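Local coordinates for protein nucleoporin NUP82 (Saccharomyces cerevisiae, PDB 3PBP) that is a structural component of the nuclear pore complex, involved in mRNA and protein transport, and contacts NUP116 through its N-terminal domain, at residues Gln434-Leu439 with Phe447-Ser452; Arg24-Ser29 with Ile423-Tyr428. The protein carries 1 engineered substitution. One frame throughout, in Å; residues are numbered along the deposited sequence.

Both contacts involve the same three-stranded sheet, 425-431, 434-440 and 445-449. Contact 1 lies within it and pairs its second and third strands. Contact 2 joins its first strand to strand 24-29 of a different sheet. The contact centres are about 12 Å apart, and A438 N with A427 O, a probable hydrogen bond, ties one to the other. Contact 2 lies deeper: its centre is about 16 Å from the chain's centre, against about 22 Å for contact 1, and none of its touching residues is exposed. Contact 1 is a mix of buried and exposed residues. Its bonds are mostly backbone to backbone, whereas both bonds of contact 2 use a side chain, as fits neighbouring sheets rather than neighbouring strands.

Contact 1 of 2, residues Gln434-Leu439 with Phe447-Ser452; sequences QSNLAL and FQNISS
This is an antiparallel strand pairing, L437 with Q448 at its middle, in the last sheet of the chain. The strand axes run at 144° and come within 4.5 Å. L437 and Q448 form the hydrogen-bonded pair: L437 N reaches Q448 O at 2.7 Å, and Q448 N reaches L437 O at 3.0 Å. Further along, I450 N bonds to S435 O at 3.1 Å. S435 OG adds a weak bond to I450 O. I450 CB points toward strand 434-439. Its CG1 is anti to its own carbonyl carbon (chi1 -59°), which brings it beside the N436-L437 peptide, and CD1 touches L437 CB at 3.6 Å. On the face of A438, the A438 methyl CB meets CE2 of the F447 ring at 3.9 Å. F13 packs edge-to-face with that ring. On the face of L437, the extended Q448 side chain passes obliquely across L439, with OE1 3.7 Å from L439 CD1. Its NE2 bonds to I417 O in strand 413-419, so it also links two sheets. The arrangement is a beta hairpin of the kind that builds a beta-propeller blade.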
ATOM      1  N   GLN A 434      22.653 -26.706   6.771  1.00102.01           N
ATOM      2  CA  GLN A 434      21.486 -27.102   6.000  1.00100.82           C
ATOM      3  C   GLN A 434      20.304 -26.196   6.257  1.00 98.33           C
ATOM      4  O   GLN A 434      19.737 -26.195   7.349  1.00 97.60           O
ATOM      5  CB  GLN A 434      21.091 -28.546   6.312  1.00103.33           C
ATOM      6  CG  GLN A 434      21.767 -29.575   5.421  1.00106.49           C
ATOM      7  CD  GLN A 434      21.183 -30.967   5.604  1.00108.72           C
ATOM      8  OE1 GLN A 434      19.976 -31.176   5.429  1.00110.08           O
ATOM      9  NE2 GLN A 434      22.035 -31.928   5.959  1.00108.52           N
ATOM     10  N   SER A 435      19.939 -25.417   5.245  1.00 95.48           N
ATOM     11  CA  SER A 435      18.804 -24.525   5.374  1.00 93.11           C
ATOM     12  C   SER A 435      17.526 -25.364   5.330  1.00 91.06           C
ATOM     13  O   SER A 435      17.420 -26.321   4.564  1.00 90.64           O
ATOM     14  CB  SER A 435      18.827 -23.467   4.260  1.00 92.88           C
ATOM     15  OG  SER A 435      19.216 -24.018   3.017  1.00 94.13           O
ATOM     16  N   ASN A 436      16.568 -25.017   6.178  1.00 88.83           N
ATOM     17  CA  ASN A 436      15.315 -25.748   6.242  1.00 86.29           C
ATOM     18  C   ASN A 436      14.122 -24.813   6.330  1.00 84.28           C
ATOM     19  O   ASN A 436      14.273 -23.609   6.523  1.00 83.63           O
ATOM     20  CB  ASN A 436      15.328 -26.666   7.458  1.00 87.39           C
ATOM     21  CG  ASN A 436      16.506 -27.608   7.452  1.00 88.70           C
ATOM     22  OD1 ASN A 436      16.596 -28.496   6.608  1.00 88.75           O
ATOM     23  ND2 ASN A 436      17.429 -27.413   8.392  1.00 89.96           N
ATOM     24  N   LEU A 437      12.933 -25.386   6.180  1.00 81.97           N
ATOM     25  CA  LEU A 437      11.696 -24.632   6.256  1.00 80.24           C
ATOM     26  C   LEU A 437      10.846 -25.254   7.342  1.00 80.33           C
ATOM     27  O   LEU A 437      10.518 -26.430   7.277  1.00 80.83           O
ATOM     28  CB  LEU A 437      10.950 -24.694   4.930  1.00 77.82           C
ATOM     29  CG  LEU A 437       9.557 -24.072   4.911  1.00 77.23           C
ATOM     30  CD1 LEU A 437       9.636 -22.574   5.190  1.00 77.39           C
ATOM     31  CD2 LEU A 437       8.930 -24.328   3.558  1.00 76.31           C
ATOM     32  N   ALA A 438      10.503 -24.476   8.355  1.00 80.99           N
ATOM     33  CA  ALA A 438       9.680 -24.990   9.430  1.00 82.10           C
ATOM     34  C   ALA A 438       8.237 -24.640   9.132  1.00 83.73           C
ATOM     35  O   ALA A 438       7.908 -23.479   8.927  1.00 84.55           O
ATOM     36  CB  ALA A 438      10.106 -24.384  10.756  1.00 81.40           C
ATOM     37  N   LEU A 439       7.379 -25.650   9.080  1.00 86.77           N
ATOM     38  CA  LEU A 439       5.960 -25.437   8.824  1.00 89.33           C
ATOM     39  C   LEU A 439       5.235 -25.664  10.130  1.00 91.41           C
ATOM     40  O   LEU A 439       5.190 -26.776  10.644  1.00 91.82           O
ATOM     41  CB  LEU A 439       5.450 -26.414   7.766  1.00 89.79           C
ATOM     42  CG  LEU A 439       6.066 -26.228   6.380  1.00 91.17           C
ATOM     43  CD1 LEU A 439       5.494 -27.255   5.413  1.00 91.60           C
ATOM     44  CD2 LEU A 439       5.783 -24.812   5.890  1.00 91.43           C
ATOM     45  N   PHE A 447       9.456 -29.941   9.382  1.00 90.65           N
ATOM     46  CA  PHE A 447      10.676 -29.315   8.892  1.00 91.56           C
ATOM     47  C   PHE A 447      10.970 -29.939   7.539  1.00 92.69           C
ATOM     48  O   PHE A 447      10.721 -31.124   7.339  1.00 93.26           O
ATOM     49  CB  PHE A 447      11.847 -29.552   9.860  1.00 90.07           C
ATOM     50  CG  PHE A 447      11.664 -28.895  11.201  1.00 89.57           C
ATOM     51  CD1 PHE A 447      10.777 -29.419  12.134  1.00 89.52           C
ATOM     52  CD2 PHE A 447      12.331 -27.719  11.510  1.00 89.37           C
ATOM     53  CE1 PHE A 447      10.551 -28.777  13.353  1.00 89.37           C
ATOM     54  CE2 PHE A 447      12.110 -27.071  12.728  1.00 89.72           C
ATOM     55  CZ  PHE A 447      11.219 -27.603  13.646  1.00 89.05           C
ATOM     56  N   GLN A 448      11.479 -29.141   6.606  1.00 94.34           N
ATOM     57  CA  GLN A 448      11.790 -29.639   5.272  1.00 96.00           C
ATOM     58  C   GLN A 448      13.044 -28.998   4.722  1.00 97.59           C
ATOM     59  O   GLN A 448      13.327 -27.836   5.003  1.00 98.10           O
ATOM     60  CB  GLN A 448      10.625 -29.364   4.332  1.00 95.26           C
ATOM     61  CG  GLN A 448       9.315 -29.815   4.909  1.00 95.96           C
ATOM     62  CD  GLN A 448       8.222 -29.849   3.893  1.00 96.49           C
ATOM     63  OE1 GLN A 448       7.113 -30.308   4.176  1.00 96.66           O
ATOM     64  NE2 GLN A 448       8.518 -29.366   2.690  1.00 96.19           N
ATOM     65  N   ASN A 449      13.788 -29.758   3.929  1.00 99.71           N
ATOM     66  CA  ASN A 449      15.025 -29.264   3.348  1.00102.14           C
ATOM     67  C   ASN A 449      14.753 -28.253   2.248  1.00103.74           C
ATOM     68  O   ASN A 449      13.785 -28.381   1.500  1.00104.11           O
ATOM     69  CB  ASN A 449      15.835 -30.432   2.795  1.00103.17           C
ATOM     70  CG  ASN A 449      16.164 -31.468   3.861  1.00104.44           C
ATOM     71  OD1 ASN A 449      16.972 -31.220   4.761  1.00105.04           O
ATOM     72  ND2 ASN A 449      15.531 -32.635   3.767  1.00104.07           N
ATOM     73  N   ILE A 450      15.611 -27.243   2.168  1.00105.56           N
ATOM     74  CA  ILE A 450      15.492 -26.199   1.159  1.00107.34           C
ATOM     75  C   ILE A 450      16.808 -26.135   0.391  1.00109.14           C
ATOM     76  O   ILE A 450      17.880 -26.059   0.990  1.00109.10           O
ATOM     77  CB  ILE A 450      15.225 -24.813   1.805  1.00106.81           C
ATOM     78  CG1 ILE A 450      13.937 -24.847   2.631  1.00105.76           C
ATOM     79  CG2 ILE A 450      15.135 -23.749   0.722  1.00107.18           C
ATOM     80  CD1 ILE A 450      12.686 -25.156   1.827  1.00105.15           C
ATOM     81  N   SER A 451      16.731 -26.183  -0.933  1.00111.42           N
ATOM     82  CA  SER A 451      17.936 -26.117  -1.749  1.00113.82           C
ATOM     83  C   SER A 451      18.385 -24.661  -1.883  1.00115.17           C
ATOM     84  O   SER A 451      17.606 -23.797  -2.300  1.00115.26           O
ATOM     85  CB  SER A 451      17.675 -26.724  -3.132  1.00114.19           C
ATOM     86  OG  SER A 451      16.597 -26.076  -3.787  1.00115.56           O
ATOM     87  N   SER A 452      19.638 -24.407  -1.500  1.00116.56           N
ATOM     88  CA  SER A 452      20.263 -23.076  -1.546  1.00117.73           C
ATOM     89  C   SER A 452      20.041 -22.253  -0.266  1.00118.23           C
ATOM     90  O   SER A 452      21.058 -21.871   0.361  1.00118.00           O
ATOM     91  CB  SER A 452      19.772 -22.282  -2.770  1.00117.90           C
ATOM     92  OG  SER A 452      20.502 -21.077  -2.944  1.00117.01           O
ATOM     93  OXT SER A 452      18.868 -21.994   0.096  1.00118.81           O
TER

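Contact 2 of 2, residues Arg24-Ser29 with Ile423-Tyr428; sequences RYIFSS and IPNLAY
The N425 amide stands at the edge of the Y25 ring, near the ring plane. ND2 is 3.5 Å from Y25 CD2, and amide and ring are almost perpendicular. F27 CE1 is 4.3 Å from N425 OD1, and V71 touches the Y25 and F27 side chains. One face of the amide is turned to the backbone of I26: I26 N sits 69° out of the N425 carbonyl plane and bonds to OD1 at 3.3 Å. N425 CB points toward strand 24-29, and CG is anti to the backbone N (chi1 -158°), beside its carbonyl carbon. The I26 carbonyl oxygen lies close to OD1, two acceptors without a hydrogen bond. The OH of Y25 is bonded elsewhere, to F69 O.

The two strands run nearly parallel, 23° apart, with axes 5.8 Å from each other. They do not pair as a sheet. Each belongs to its own antiparallel sheet, Y25 and F27 bonding to strand 34-39, and N425 and A427 to strand 434-440. This fits a beta-propeller, in which the innermost strands of adjacent blades run side by side around the axis. Here the first and last of the chain's sheets meet, 394 residues apart in sequence, consistent with closure of the ring.

Between the polar ends, A427 CB points at strand 24-29 and makes an apolar contact with I26 CG2 at 4.2 Å. I26 CG2 also lies 3.6 Å from N425 OD1. M440 covers both I26 and N425 from strand 434-440, and F13 also packs on I26.

At the far end, the S28 hydroxyl gives its proton to Y428 O. OG is 2.6 Å from that oxygen and lies in the carbonyl plane, on a lone pair. OG sits between the S28 backbone N and carbonyl carbon.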
ATOM      1  N   ARG A  24      -0.222 -21.145  17.882  1.00 76.34           N
ATOM      2  CA  ARG A  24       1.235 -21.366  17.844  1.00 74.51           C
ATOM      3  C   ARG A  24       1.944 -20.647  16.697  1.00 73.18           C
ATOM      4  O   ARG A  24       1.538 -20.741  15.536  1.00 73.97           O
ATOM      5  CB  ARG A  24       1.558 -22.857  17.720  1.00 75.06           C
ATOM      6  CG  ARG A  24       1.136 -23.711  18.894  1.00 76.98           C
ATOM      7  CD  ARG A  24       1.208 -25.167  18.502  1.00 77.58           C
ATOM      8  NE  ARG A  24       2.339 -25.849  19.110  1.00 79.64           N
ATOM      9  CZ  ARG A  24       2.893 -26.949  18.611  1.00 81.24           C
ATOM     10  NH1 ARG A  24       2.421 -27.486  17.485  1.00 80.94           N
ATOM     11  NH2 ARG A  24       3.912 -27.520  19.243  1.00 81.15           N
ATOM     12  N   TYR A  25       3.026 -19.951  17.018  1.00 70.32           N
ATOM     13  CA  TYR A  25       3.776 -19.243  15.994  1.00 66.11           C
ATOM     14  C   TYR A  25       5.253 -19.532  16.107  1.00 63.08           C
ATOM     15  O   TYR A  25       5.741 -19.933  17.153  1.00 62.20           O
ATOM     16  CB  TYR A  25       3.549 -17.744  16.104  1.00 66.39           C
ATOM     17  CG  TYR A  25       2.089 -17.361  16.162  1.00 68.30           C
ATOM     18  CD1 TYR A  25       1.372 -17.440  17.362  1.00 68.18           C
ATOM     19  CD2 TYR A  25       1.422 -16.903  15.023  1.00 68.40           C
ATOM     20  CE1 TYR A  25       0.028 -17.067  17.429  1.00 67.25           C
ATOM     21  CE2 TYR A  25       0.077 -16.527  15.078  1.00 68.05           C
ATOM     22  CZ  TYR A  25      -0.614 -16.612  16.286  1.00 67.93           C
ATOM     23  OH  TYR A  25      -1.946 -16.244  16.351  1.00 67.99           O
ATOM     24  N   ILE A  26       5.962 -19.323  15.011  1.00 60.78           N
ATOM     25  CA  ILE A  26       7.394 -19.549  14.984  1.00 58.77           C
ATOM     26  C   ILE A  26       8.023 -18.550  14.017  1.00 57.73           C
ATOM     27  O   ILE A  26       7.478 -18.280  12.946  1.00 58.70           O
ATOM     28  CB  ILE A  26       7.712 -20.997  14.543  1.00 58.05           C
ATOM     29  CG1 ILE A  26       9.222 -21.228  14.582  1.00 55.40           C
ATOM     30  CG2 ILE A  26       7.127 -21.261  13.147  1.00 57.23           C
ATOM     31  CD1 ILE A  26       9.621 -22.624  14.195  1.00 56.87           C
ATOM     32  N   PHE A  27       9.155 -17.980  14.410  1.00 55.49           N
ATOM     33  CA  PHE A  27       9.866 -17.003  13.580  1.00 52.66           C
ATOM     34  C   PHE A  27      11.353 -17.274  13.726  1.00 52.22           C
ATOM     35  O   PHE A  27      11.789 -17.902  14.704  1.00 52.65           O
ATOM     36  CB  PHE A  27       9.597 -15.584  14.068  1.00 51.53           C
ATOM     37  CG  PHE A  27       8.154 -15.292  14.305  1.00 52.84           C
ATOM     38  CD1 PHE A  27       7.311 -14.954  13.236  1.00 51.08           C
ATOM     39  CD2 PHE A  27       7.622 -15.368  15.599  1.00 51.58           C
ATOM     40  CE1 PHE A  27       5.959 -14.694  13.451  1.00 51.32           C
ATOM     41  CE2 PHE A  27       6.269 -15.111  15.828  1.00 52.06           C
ATOM     42  CZ  PHE A  27       5.431 -14.771  14.746  1.00 51.50           C
ATOM     43  N   SER A  28      12.134 -16.815  12.757  1.00 50.71           N
ATOM     44  CA  SER A  28      13.572 -16.990  12.819  1.00 50.14           C
ATOM     45  C   SER A  28      14.164 -15.625  12.570  1.00 50.11           C
ATOM     46  O   SER A  28      13.463 -14.700  12.181  1.00 48.28           O
ATOM     47  CB  SER A  28      14.073 -18.009  11.795  1.00 49.05           C
ATOM     48  OG  SER A  28      13.882 -17.543  10.479  1.00 52.19           O
ATOM     49  N   SER A  29      15.461 -15.504  12.796  1.00 52.55           N
ATOM     50  CA  SER A  29      16.147 -14.228  12.668  1.00 52.18           C
ATOM     51  C   SER A  29      17.621 -14.481  12.344  1.00 52.06           C
ATOM     52  O   SER A  29      18.119 -15.600  12.523  1.00 52.98           O
ATOM     53  CB  SER A  29      16.042 -13.501  14.013  1.00 51.78           C
ATOM     54  OG  SER A  29      15.808 -12.130  13.826  1.00 55.07           O
ATOM     55  N   ILE A 423      -3.557 -22.806   6.979  1.00 97.66           N
ATOM     56  CA  ILE A 423      -2.494 -21.889   6.539  1.00 95.85           C
ATOM     57  C   ILE A 423      -1.380 -21.848   7.581  1.00 93.83           C
ATOM     58  O   ILE A 423      -1.456 -21.106   8.566  1.00 93.56           O
ATOM     59  CB  ILE A 423      -3.013 -20.461   6.354  1.00 96.73           C
ATOM     60  CG1 ILE A 423      -4.140 -20.444   5.316  1.00 97.79           C
ATOM     61  CG2 ILE A 423      -1.863 -19.552   5.925  1.00 96.43           C
ATOM     62  CD1 ILE A 423      -4.748 -19.056   5.105  1.00 98.89           C
ATOM     63  N   PRO A 424      -0.319 -22.642   7.371  1.00 91.82           N
ATOM     64  CA  PRO A 424       0.791 -22.683   8.321  1.00 89.00           C
ATOM     65  C   PRO A 424       1.625 -21.415   8.453  1.00 86.05           C
ATOM     66  O   PRO A 424       1.512 -20.463   7.670  1.00 85.60           O
ATOM     67  CB  PRO A 424       1.606 -23.880   7.836  1.00 89.28           C
ATOM     68  CG  PRO A 424       1.451 -23.789   6.367  1.00 90.75           C
ATOM     69  CD  PRO A 424      -0.028 -23.488   6.197  1.00 91.53           C
ATOM     70  N   ASN A 425       2.459 -21.439   9.481  1.00 82.36           N
ATOM     71  CA  ASN A 425       3.364 -20.366   9.821  1.00 78.98           C
ATOM     72  C   ASN A 425       4.714 -20.867   9.289  1.00 76.23           C
ATOM     73  O   ASN A 425       5.138 -21.975   9.616  1.00 75.87           O
ATOM     74  CB  ASN A 425       3.359 -20.227  11.350  1.00 80.16           C
ATOM     75  CG  ASN A 425       3.803 -18.870  11.823  1.00 81.87           C
ATOM     76  OD1 ASN A 425       4.996 -18.611  11.972  1.00 84.64           O
ATOM     77  ND2 ASN A 425       2.844 -17.986  12.065  1.00 83.26           N
ATOM     78  N   LEU A 426       5.375 -20.083   8.442  1.00 72.98           N
ATOM     79  CA  LEU A 426       6.667 -20.497   7.897  1.00 69.49           C
ATOM     80  C   LEU A 426       7.851 -19.826   8.573  1.00 67.78           C
ATOM     81  O   LEU A 426       7.722 -18.763   9.172  1.00 67.99           O
ATOM     82  CB  LEU A 426       6.742 -20.207   6.401  1.00 68.91           C
ATOM     83  CG  LEU A 426       6.098 -21.194   5.443  1.00 68.48           C
ATOM     84  CD1 LEU A 426       4.645 -21.406   5.819  1.00 68.39           C
ATOM     85  CD2 LEU A 426       6.225 -20.654   4.030  1.00 67.22           C
ATOM     86  N   ALA A 427       9.013 -20.455   8.456  1.00 65.86           N
ATOM     87  CA  ALA A 427      10.234 -19.921   9.026  1.00 63.89           C
ATOM     88  C   ALA A 427      11.452 -20.631   8.445  1.00 63.51           C
ATOM     89  O   ALA A 427      11.474 -21.846   8.310  1.00 61.89           O
ATOM     90  CB  ALA A 427      10.205 -20.069  10.535  1.00 62.76           C
ATOM     91  N   TYR A 428      12.461 -19.851   8.089  1.00 64.94           N
ATOM     92  CA  TYR A 428      13.706 -20.381   7.539  1.00 66.49           C
ATOM     93  C   TYR A 428      14.658 -20.659   8.699  1.00 67.38           C
ATOM     94  O   TYR A 428      14.915 -19.785   9.520  1.00 67.44           O
ATOM     95  CB  TYR A 428      14.327 -19.355   6.585  1.00 66.24           C
ATOM     96  CG  TYR A 428      15.764 -19.614   6.189  1.00 67.62           C
ATOM     97  CD1 TYR A 428      16.081 -20.383   5.068  1.00 69.06           C
ATOM     98  CD2 TYR A 428      16.807 -19.042   6.907  1.00 67.49           C
ATOM     99  CE1 TYR A 428      17.412 -20.562   4.669  1.00 70.19           C
ATOM    100  CE2 TYR A 428      18.128 -19.215   6.528  1.00 68.72           C
ATOM    101  CZ  TYR A 428      18.433 -19.971   5.409  1.00 70.38           C
ATOM    102  OH  TYR A 428      19.758 -20.116   5.040  1.00 70.81           O
TER